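Local coordinates for protein alpha-1,6-mannanase (Bacteroides thetaiotaomicron, PDB 4V1S) that probably hydrolyses alpha-1,6-linked mannan as a family 76 glycoside hydrolase with an (alpha/alpha) barrel fold, at residues Glu93-Ser96 with Leu97-Glu101; Leu106-Cys109 with Phe110-Phe113; Leu152-Ala155 with Tyr156-Thr159. All coordinates share one frame; numbering follows the deposited sequence.

Contact 1 of 3, residues Glu93-Ser96 with Leu97-Glu101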
ATOM      1  N   GLU A  93       1.597   2.626  11.993  1.00 13.39           N
ATOM      2  CA  GLU A  93       0.291   2.585  12.642  1.00 13.08           C
ATOM      3  C   GLU A  93       0.419   2.267  14.133  1.00 12.75           C
ATOM      4  O   GLU A  93      -0.343   2.792  14.953  1.00 15.66           O
ATOM      5  CB  GLU A  93      -0.626   1.593  11.952  1.00 13.16           C
ATOM      6  CG  GLU A  93      -2.087   1.641  12.360  1.00 16.27           C
ATOM      7  CD  GLU A  93      -2.880   2.841  11.830  1.00 19.11           C
ATOM      8  OE1 GLU A  93      -2.283   3.849  11.417  1.00 23.94           O
ATOM      9  OE2 GLU A  93      -4.141   2.786  11.843  1.00 23.48           O
ATOM     10  N   GLY A  94       1.390   1.427  14.480  1.00 14.37           N
ATOM     11  CA  GLY A  94       1.688   1.122  15.880  1.00 14.53           C
ATOM     12  C   GLY A  94       1.903   2.350  16.750  1.00 16.57           C
ATOM     13  O   GLY A  94       1.503   2.356  17.918  1.00 18.52           O
ATOM     14  N   ILE A  95       2.500   3.401  16.176  1.00 18.12           N
ATOM     15  CA  ILE A  95       2.770   4.616  16.937  1.00 16.72           C
ATOM     16  C   ILE A  95       1.461   5.200  17.518  1.00 18.76           C
ATOM     17  O   ILE A  95       1.470   5.807  18.592  1.00 22.67           O
ATOM     18  CB  ILE A  95       3.478   5.708  16.079  1.00 18.00           C
ATOM     19  CG1 ILE A  95       4.822   5.242  15.480  1.00 22.75           C
ATOM     20  CG2 ILE A  95       3.719   6.937  16.911  1.00 15.29           C
ATOM     21  CD1 ILE A  95       5.872   4.820  16.477  1.00 22.25           C
ATOM     22  N   SER A  96       0.348   5.035  16.794  1.00 19.61           N
ATOM     23  CA  SER A  96      -0.954   5.536  17.235  0.50 21.67           C
ATOM     24  C   SER A  96      -1.468   4.785  18.458  1.00 23.27           C
ATOM     25  O   SER A  96      -2.233   5.327  19.254  1.00 27.48           O
ATOM     26  CB  SER A  96      -1.990   5.468  16.106  0.50 19.56           C
ATOM     27  OG  SER A  96      -1.655   6.353  15.042  0.50 20.54           O
ATOM     28  N   LEU A  97      -1.048   3.533  18.608  1.00 23.69           N
ATOM     29  CA  LEU A  97      -1.402   2.715  19.778  1.00 21.27           C
ATOM     30  C   LEU A  97      -0.464   2.923  20.958  1.00 21.43           C
ATOM     31  O   LEU A  97      -0.918   3.062  22.118  1.00 23.32           O
ATOM     32  CB  LEU A  97      -1.397   1.237  19.391  1.00 18.81           C
ATOM     33  CG  LEU A  97      -2.527   0.593  18.558  1.00 23.27           C
ATOM     34  CD1 LEU A  97      -3.871   0.718  19.258  1.00 28.52           C
ATOM     35  CD2 LEU A  97      -2.621   1.101  17.137  1.00 21.96           C
ATOM     36  N   SER A  98       0.840   2.953  20.667  1.00 21.13           N
ATOM     37  CA  SER A  98       1.875   3.185  21.682  1.00 22.22           C
ATOM     38  C   SER A  98       3.151   3.725  21.062  1.00 21.79           C
ATOM     39  O   SER A  98       3.875   3.012  20.371  1.00 20.19           O
ATOM     40  CB  SER A  98       2.206   1.909  22.444  1.00 21.48           C
ATOM     41  OG  SER A  98       3.286   2.158  23.349  1.00 23.50           O
ATOM     42  N   LYS A  99       3.447   4.990  21.311  1.00 20.45           N
ATOM     43  CA  LYS A  99       4.675   5.566  20.742  1.00 20.11           C
ATOM     44  C   LYS A  99       5.883   4.798  21.280  1.00 18.75           C
ATOM     45  O   LYS A  99       6.818   4.482  20.552  1.00 20.32           O
ATOM     46  CB  LYS A  99       4.782   7.072  21.037  1.00 27.97           C
ATOM     47  CG  LYS A  99       5.947   7.748  20.335  1.00 29.41           C
ATOM     48  CD  LYS A  99       5.803   9.280  20.210  1.00 31.61           C
ATOM     49  CE  LYS A  99       5.254   9.762  18.852  1.00 29.32           C
ATOM     50  NZ  LYS A  99       5.348  11.258  18.723  1.00 38.53           N
ATOM     51  N   SER A 100       5.876   4.523  22.577  1.00 23.87           N
ATOM     52  CA  SER A 100       7.033   3.895  23.214  1.00 23.33           C
ATOM     53  C   SER A 100       7.252   2.452  22.754  1.00 23.87           C
ATOM     54  O   SER A 100       8.394   2.020  22.623  1.00 26.87           O
ATOM     55  CB  SER A 100       6.946   4.011  24.746  1.00 27.24           C
ATOM     56  OG  SER A 100       5.728   3.489  25.253  1.00 38.02           O
ATOM     57  N   GLU A 101       6.177   1.707  22.492  1.00 23.68           N
ATOM     58  CA  GLU A 101       6.325   0.327  22.017  1.00 21.78           C
ATOM     59  C   GLU A 101       6.850   0.249  20.584  1.00 23.84           C
ATOM     60  O   GLU A 101       7.454  -0.746  20.240  1.00 26.34           O
ATOM     61  CB  GLU A 101       5.018  -0.477  22.111  1.00 26.62           C
ATOM     62  CG  GLU A 101       5.257  -1.998  22.111  1.00 32.77           C
ATOM     63  CD  GLU A 101       4.026  -2.858  22.415  1.00 41.02           C
ATOM     64  OE1 GLU A 101       3.026  -2.332  22.956  1.00 36.19           O
ATOM     65  OE2 GLU A 101       4.063  -4.080  22.122  1.00 60.76           O
TER
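A tight helix-to-helix turn joins Gly94 to Leu97 and Ser98, where helix 81-97 ends and helix 99-114 begins. It is the corner of one of the helical hairpins of the (alpha/alpha) barrel fold. Gly94 O is gripped by two backbone donors at the corner. Ser98 N lies 2.9 Å from Gly94 O, with a nearly straight N-H...O angle of 173°. Leu97 N reaches the same oxygen from above its carbonyl plane, in a more bent bond. Ser98 then serves as N-cap of the next helix. Ser98 OG accepts from Glu101 N at 3.0 Å, which satisfies an amide of the first turn.

Two side-chain contacts flank the corner. Leu97 CG is anti to its own carbonyl carbon (chi1 -75°), and this turns the side chain back along the helix it closes. The Leu97 CD2 methyl comes to 3.6 Å from Glu93 O. Leu97 also packs on Met385 and Asn389 of helix 374-394 and on Tyr47 of helix 46-61. Glu93 binds Arg386 and Asn389 of helix 374-394 through OE2, so its carboxylate ties the hairpin to that helix.

On another side of the turn, Ile95 meets Lys99 across the join. The two side chains pass at a slant, and Lys99 NZ carries on past the isoleucine to lie near Ala158 O. The aliphatic part of the lysine does the touching. The lysine side chain bends at chi3 (-97°), and Lys99 CE rests 3.8 Å from the Ile95 CG2 methyl.

Contact 2 of 3, residues Leu106-Cys109 with Phe110-Phe113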
ATOM      1  N   LEU A 106      10.044   1.195  14.313  1.00 13.06           N
ATOM      2  CA  LEU A 106       9.874   2.041  13.123  1.00 12.30           C
ATOM      3  C   LEU A 106      11.230   2.592  12.657  1.00 14.29           C
ATOM      4  O   LEU A 106      11.536   2.570  11.469  1.00 12.76           O
ATOM      5  CB  LEU A 106       8.877   3.168  13.381  1.00 12.60           C
ATOM      6  CG  LEU A 106       8.687   4.177  12.246  1.00 12.96           C
ATOM      7  CD1 LEU A 106       8.289   3.501  10.931  1.00 13.91           C
ATOM      8  CD2 LEU A 106       7.670   5.211  12.683  1.00 15.59           C
ATOM      9  N   MET A 107      12.045   3.090  13.588  1.00 13.06           N
ATOM     10  CA  MET A 107      13.354   3.603  13.229  1.00 12.30           C
ATOM     11  C   MET A 107      14.251   2.504  12.664  1.00 13.79           C
ATOM     12  O   MET A 107      14.955   2.718  11.674  1.00 14.08           O
ATOM     13  CB  MET A 107      14.041   4.274  14.404  1.00 16.11           C
ATOM     14  CG  MET A 107      15.435   4.774  14.051  1.00 17.42           C
ATOM     15  SD  MET A 107      15.459   5.992  12.697  1.00 23.01           S
ATOM     16  CE  MET A 107      14.745   7.411  13.507  1.00 23.46           C
ATOM     17  N   ASN A 108      14.232   1.325  13.277  1.00 14.27           N
ATOM     18  CA  ASN A 108      15.015   0.213  12.744  1.00 14.65           C
ATOM     19  C   ASN A 108      14.583  -0.206  11.319  1.00 12.51           C
ATOM     20  O   ASN A 108      15.394  -0.548  10.455  1.00 12.23           O
ATOM     21  CB  ASN A 108      14.975  -0.974  13.701  1.00 15.46           C
ATOM     22  CG  ASN A 108      15.799  -0.731  14.940  1.00 19.93           C
ATOM     23  OD1 ASN A 108      16.745   0.066  14.920  1.00 23.89           O
ATOM     24  ND2 ASN A 108      15.451  -1.402  16.031  1.00 22.69           N
ATOM     25  N   CYS A 109      13.281  -0.132  11.066  1.00 11.26           N
ATOM     26  CA  CYS A 109      12.769  -0.398   9.713  1.00 10.46           C
ATOM     27  C   CYS A 109      13.224   0.680   8.746  1.00 11.71           C
ATOM     28  O   CYS A 109      13.711   0.380   7.659  1.00 11.22           O
ATOM     29  CB  CYS A 109      11.254  -0.484   9.826  1.00 11.74           C
ATOM     30  SG  CYS A 109      10.399  -0.698   8.298  1.00 13.17           S
ATOM     31  N   PHE A 110      13.149   1.938   9.169  1.00 11.71           N
ATOM     32  CA  PHE A 110      13.633   3.055   8.327  1.00 10.32           C
ATOM     33  C   PHE A 110      15.094   2.911   7.954  1.00 10.45           C
ATOM     34  O   PHE A 110      15.493   3.061   6.777  1.00 11.85           O
ATOM     35  CB  PHE A 110      13.387   4.392   9.017  1.00 11.79           C
ATOM     36  CG  PHE A 110      13.885   5.567   8.229  1.00 12.26           C
ATOM     37  CD1 PHE A 110      13.210   5.997   7.100  1.00 12.28           C
ATOM     38  CD2 PHE A 110      15.064   6.202   8.579  1.00 14.70           C
ATOM     39  CE1 PHE A 110      13.666   7.086   6.363  1.00 12.68           C
ATOM     40  CE2 PHE A 110      15.537   7.279   7.846  1.00 16.29           C
ATOM     41  CZ  PHE A 110      14.826   7.732   6.744  1.00 14.41           C
ATOM     42  N   LEU A 111      15.878   2.495   8.930  1.00 11.87           N
ATOM     43  CA  LEU A 111      17.302   2.252   8.706  1.00 12.32           C
ATOM     44  C   LEU A 111      17.516   1.046   7.794  1.00 12.40           C
ATOM     45  O   LEU A 111      18.471   1.022   7.012  1.00 14.59           O
ATOM     46  CB  LEU A 111      18.050   2.103  10.036  1.00 14.89           C
ATOM     47  CG  LEU A 111      18.101   3.392  10.870  1.00 16.91           C
ATOM     48  CD1 LEU A 111      18.635   3.096  12.268  1.00 20.71           C
ATOM     49  CD2 LEU A 111      18.924   4.486  10.212  1.00 21.07           C
ATOM     50  N   ASN A 112      16.631   0.056   7.864  1.00 12.42           N
ATOM     51  CA  ASN A 112      16.706  -1.021   6.893  1.00 12.21           C
ATOM     52  C   ASN A 112      16.376  -0.535   5.464  1.00 12.64           C
ATOM     53  O   ASN A 112      17.009  -0.974   4.504  1.00 13.31           O
ATOM     54  CB  ASN A 112      15.793  -2.171   7.287  1.00 11.27           C
ATOM     55  CG  ASN A 112      15.998  -3.394   6.409  1.00 12.20           C
ATOM     56  OD1 ASN A 112      17.130  -3.805   6.170  1.00 14.11           O
ATOM     57  ND2 ASN A 112      14.913  -3.905   5.840  1.00 12.02           N
ATOM     58  N   PHE A 113      15.374   0.318   5.347  1.00 11.24           N
ATOM     59  CA  PHE A 113      15.025   0.920   4.085  1.00 10.49           C
ATOM     60  C   PHE A 113      16.220   1.674   3.494  1.00 12.79           C
ATOM     61  O   PHE A 113      16.390   1.685   2.278  1.00 11.92           O
ATOM     62  CB  PHE A 113      13.799   1.859   4.179  1.00 10.43           C
ATOM     63  CG  PHE A 113      12.509   1.160   3.889  1.00  9.80           C
ATOM     64  CD1 PHE A 113      11.926   0.305   4.846  1.00 11.90           C
ATOM     65  CD2 PHE A 113      11.903   1.266   2.651  1.00  9.05           C
ATOM     66  CE1 PHE A 113      10.776  -0.405   4.550  1.00 13.62           C
ATOM     67  CE2 PHE A 113      10.742   0.536   2.348  1.00 10.07           C
ATOM     68  CZ  PHE A 113      10.165  -0.284   3.293  1.00 10.34           C
TER
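Met107 lies against both Phe110 and Leu111, while Cys109 faces Phe113 on a different side of helix 99-114. Each pair is set three or four residues apart, a spacing that puts both residues of a pair on one side of the helix. Met107 CG is anti to the backbone N (chi1 178°), and bends at chi2 and chi3 bring the thioether round to the following turn. Its sulfur then meets the Phe110 ring obliquely, with Met107 SD 4.1 Å from Phe110 CD2. This is a Met-aromatic contact, with the sulfur 68° off the ring normal. The same side chain crosses Leu111 at a slant. Met107 CG is 4.0 Å from Leu111 CD1, and the leucine also leans over Met107 O.

The second sulfur is placed differently. Cys109 SG sits at the edge of the Phe113 ring, 3.8 Å from Phe113 CE1 and 75° off the normal, in a Cys sulfur-aromatic contact. Cys109 O lies at the same ring's edge, in its plane, 3.3 Å from Phe113 CD1. Phe113 N also donates a hydrogen bond to Cys109 O at 2.8 Å, so sulfur and oxygen of one residue both border this phenylalanine.

Asn112 turns its polar end away from the earlier turn, and its OD1 accepts from Asn115 and is hydrogen-bonded to Ser68. The helix is wedged between others. Cys109 touches Tyr91 of helix 81-97, and Phe113 reaches Thr148 of helix 142-159. Phe110 meets the Tyr164 ring of helix 162-177.

Contact 3 of 3, residues Leu152-Ala155 with Tyr156-Thr159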
ATOM      1  N   LEU A 152       6.324   6.645   4.440  1.00 10.07           N
ATOM      2  CA  LEU A 152       7.213   7.632   5.058  1.00 10.61           C
ATOM      3  C   LEU A 152       6.483   8.919   5.434  1.00 11.27           C
ATOM      4  O   LEU A 152       6.792   9.515   6.458  1.00 13.12           O
ATOM      5  CB  LEU A 152       8.433   7.902   4.177  1.00 11.28           C
ATOM      6  CG  LEU A 152       9.316   6.667   3.897  1.00 11.89           C
ATOM      7  CD1 LEU A 152      10.356   7.015   2.843  1.00 14.14           C
ATOM      8  CD2 LEU A 152       9.982   6.212   5.194  1.00 13.83           C
ATOM      9  N   CYS A 153       5.504   9.326   4.626  1.00 10.54           N
ATOM     10  CA  CYS A 153       4.660  10.462   5.003  1.00 13.22           C
ATOM     11  C   CYS A 153       3.939  10.149   6.303  1.00 13.66           C
ATOM     12  O   CYS A 153       3.900  10.976   7.220  1.00 13.91           O
ATOM     13  CB  CYS A 153       3.627  10.804   3.922  1.00 14.45           C
ATOM     14  SG  CYS A 153       4.259  11.573   2.434  1.00 14.54           S
ATOM     15  N   ASP A 154       3.346   8.961   6.385  1.00 11.64           N
ATOM     16  CA  ASP A 154       2.626   8.586   7.598  1.00 12.67           C
ATOM     17  C   ASP A 154       3.569   8.456   8.811  1.00 13.47           C
ATOM     18  O   ASP A 154       3.191   8.810   9.930  1.00 13.91           O
ATOM     19  CB  ASP A 154       1.836   7.286   7.349  1.00 11.81           C
ATOM     20  CG  ASP A 154       0.640   7.513   6.428  1.00 13.85           C
ATOM     21  OD1 ASP A 154       0.129   8.645   6.400  1.00 18.56           O
ATOM     22  OD2 ASP A 154       0.188   6.564   5.754  1.00 15.31           O
ATOM     23  N   ALA A 155       4.789   7.968   8.573  1.00 13.43           N
ATOM     24  CA  ALA A 155       5.788   7.851   9.624  1.00 12.39           C
ATOM     25  C   ALA A 155       6.168   9.239  10.166  1.00 13.62           C
ATOM     26  O   ALA A 155       6.293   9.444  11.386  1.00 15.19           O
ATOM     27  CB  ALA A 155       7.022   7.109   9.134  1.00 15.03           C
ATOM     28  N   TYR A 156       6.360  10.180   9.253  1.00 14.71           N
ATOM     29  CA  TYR A 156       6.576  11.579   9.641  1.00 15.28           C
ATOM     30  C   TYR A 156       5.388  12.162  10.427  1.00 14.72           C
ATOM     31  O   TYR A 156       5.568  12.807  11.450  1.00 16.30           O
ATOM     32  CB  TYR A 156       6.864  12.459   8.400  1.00 14.13           C
ATOM     33  CG  TYR A 156       6.889  13.931   8.745  1.00 14.66           C
ATOM     34  CD1 TYR A 156       7.973  14.490   9.394  1.00 15.98           C
ATOM     35  CD2 TYR A 156       5.794  14.729   8.498  1.00 17.18           C
ATOM     36  CE1 TYR A 156       7.969  15.834   9.761  1.00 18.15           C
ATOM     37  CE2 TYR A 156       5.786  16.056   8.854  1.00 20.20           C
ATOM     38  CZ  TYR A 156       6.872  16.604   9.491  1.00 20.40           C
ATOM     39  OH  TYR A 156       6.836  17.948   9.809  1.00 26.86           O
ATOM     40  N   LEU A 157       4.169  11.946   9.956  1.00 13.20           N
ATOM     41  CA  LEU A 157       3.027  12.457  10.682  1.00 15.87           C
ATOM     42  C   LEU A 157       2.964  11.912  12.107  1.00 15.65           C
ATOM     43  O   LEU A 157       2.555  12.614  13.012  1.00 19.54           O
ATOM     44  CB  LEU A 157       1.736  12.179   9.929  1.00 15.49           C
ATOM     45  CG  LEU A 157       1.516  12.970   8.637  1.00 18.15           C
ATOM     46  CD1 LEU A 157       0.336  12.382   7.879  1.00 23.62           C
ATOM     47  CD2 LEU A 157       1.266  14.443   8.908  1.00 21.05           C
ATOM     48  N   ALA A 158       3.356  10.651  12.277  1.00 13.47           N
ATOM     49  CA  ALA A 158       3.286   9.964  13.578  1.00 14.68           C
ATOM     50  C   ALA A 158       4.381  10.391  14.563  1.00 14.81           C
ATOM     51  O   ALA A 158       4.180  10.330  15.780  1.00 17.77           O
ATOM     52  CB  ALA A 158       3.336   8.451  13.385  1.00 15.97           C
ATOM     53  N   THR A 159       5.540  10.782  14.032  1.00 14.99           N
ATOM     54  CA  THR A 159       6.740  10.975  14.851  1.00 16.21           C
ATOM     55  C   THR A 159       7.379  12.350  14.757  1.00 15.07           C
ATOM     56  O   THR A 159       8.189  12.733  15.624  1.00 18.27           O
ATOM     57  CB  THR A 159       7.862   9.988  14.460  1.00 16.02           C
ATOM     58  OG1 THR A 159       8.303  10.248  13.125  1.00 16.52           O
ATOM     59  CG2 THR A 159       7.402   8.551  14.608  1.00 19.46           C
TER
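Ala155 and Thr159 meet at the last turn of helix 142-159, one of the barrel helices. Ala155 O is the focus of the tight part. Thr159 OG1 donates to Ala155 O at 2.8 Å, from above the carbonyl plane. Thr159 N and Ala158 N also point at this oxygen, but both bonds are weak. The hydroxyl sits between the backbone N and the carbonyl carbon (chi1 65°), which swings it back to the earlier turn. Thr159 CG2 also rests 3.5 Å from Ala155 O. The buried side of this turn is lined by Leu106 of helix 99-114 and Tyr164 of helix 162-177. Tyr156 has Cys153 O at its ring edge and runs to Leu165 of helix 162-177 and Ile218 of helix 202-219.

The solvent side is looser. Leu157 is exposed and leans back over the backbone, with its CG 3.4 Å from Cys153 O. The Leu157 CD1 methyl passes 4.0 Å from Asp154 OD1, which is mere contact between a methyl and a carboxylate. That oxygen's polar partner is Lys214 of helix 202-219, in a salt bridge.

Thr159 OG1 also accepts from Asn161 N. A valine in place of Thr159 would probably leave Ala155 O with just the weak bonds from Ala158 N and Thr159 N among those described, and Asn161 N without its side-chain partner. One hydroxyl thus serves a carbonyl whose own amide bonds are weak and an amide beyond the helix end, so the chemistry here is that of a helix terminus finished by a side chain.

The three contacts follow one another along the chain and lie on one side of its centre. Contacts 1 and 2 share helix 99-114, with centres about 15 Å apart. Contact 3 lies on helix 142-159, its centre about 12 Å from that of contact 1 and about 13 Å from that of contact 2. Leu106 links all three: Leu106 CD2 is 4.0 Å from Ile95 CG1 and 3.9 Å from Thr159 CG2. Lys99 NZ of contact 1 lies 3.3 Å from Ala158 O of contact 3. Phe110 CD1 meets Leu152 CD2 at 3.8 Å. No ligand or catalytic residue is identified in the three contacts, which record how neighbouring barrel helices pack.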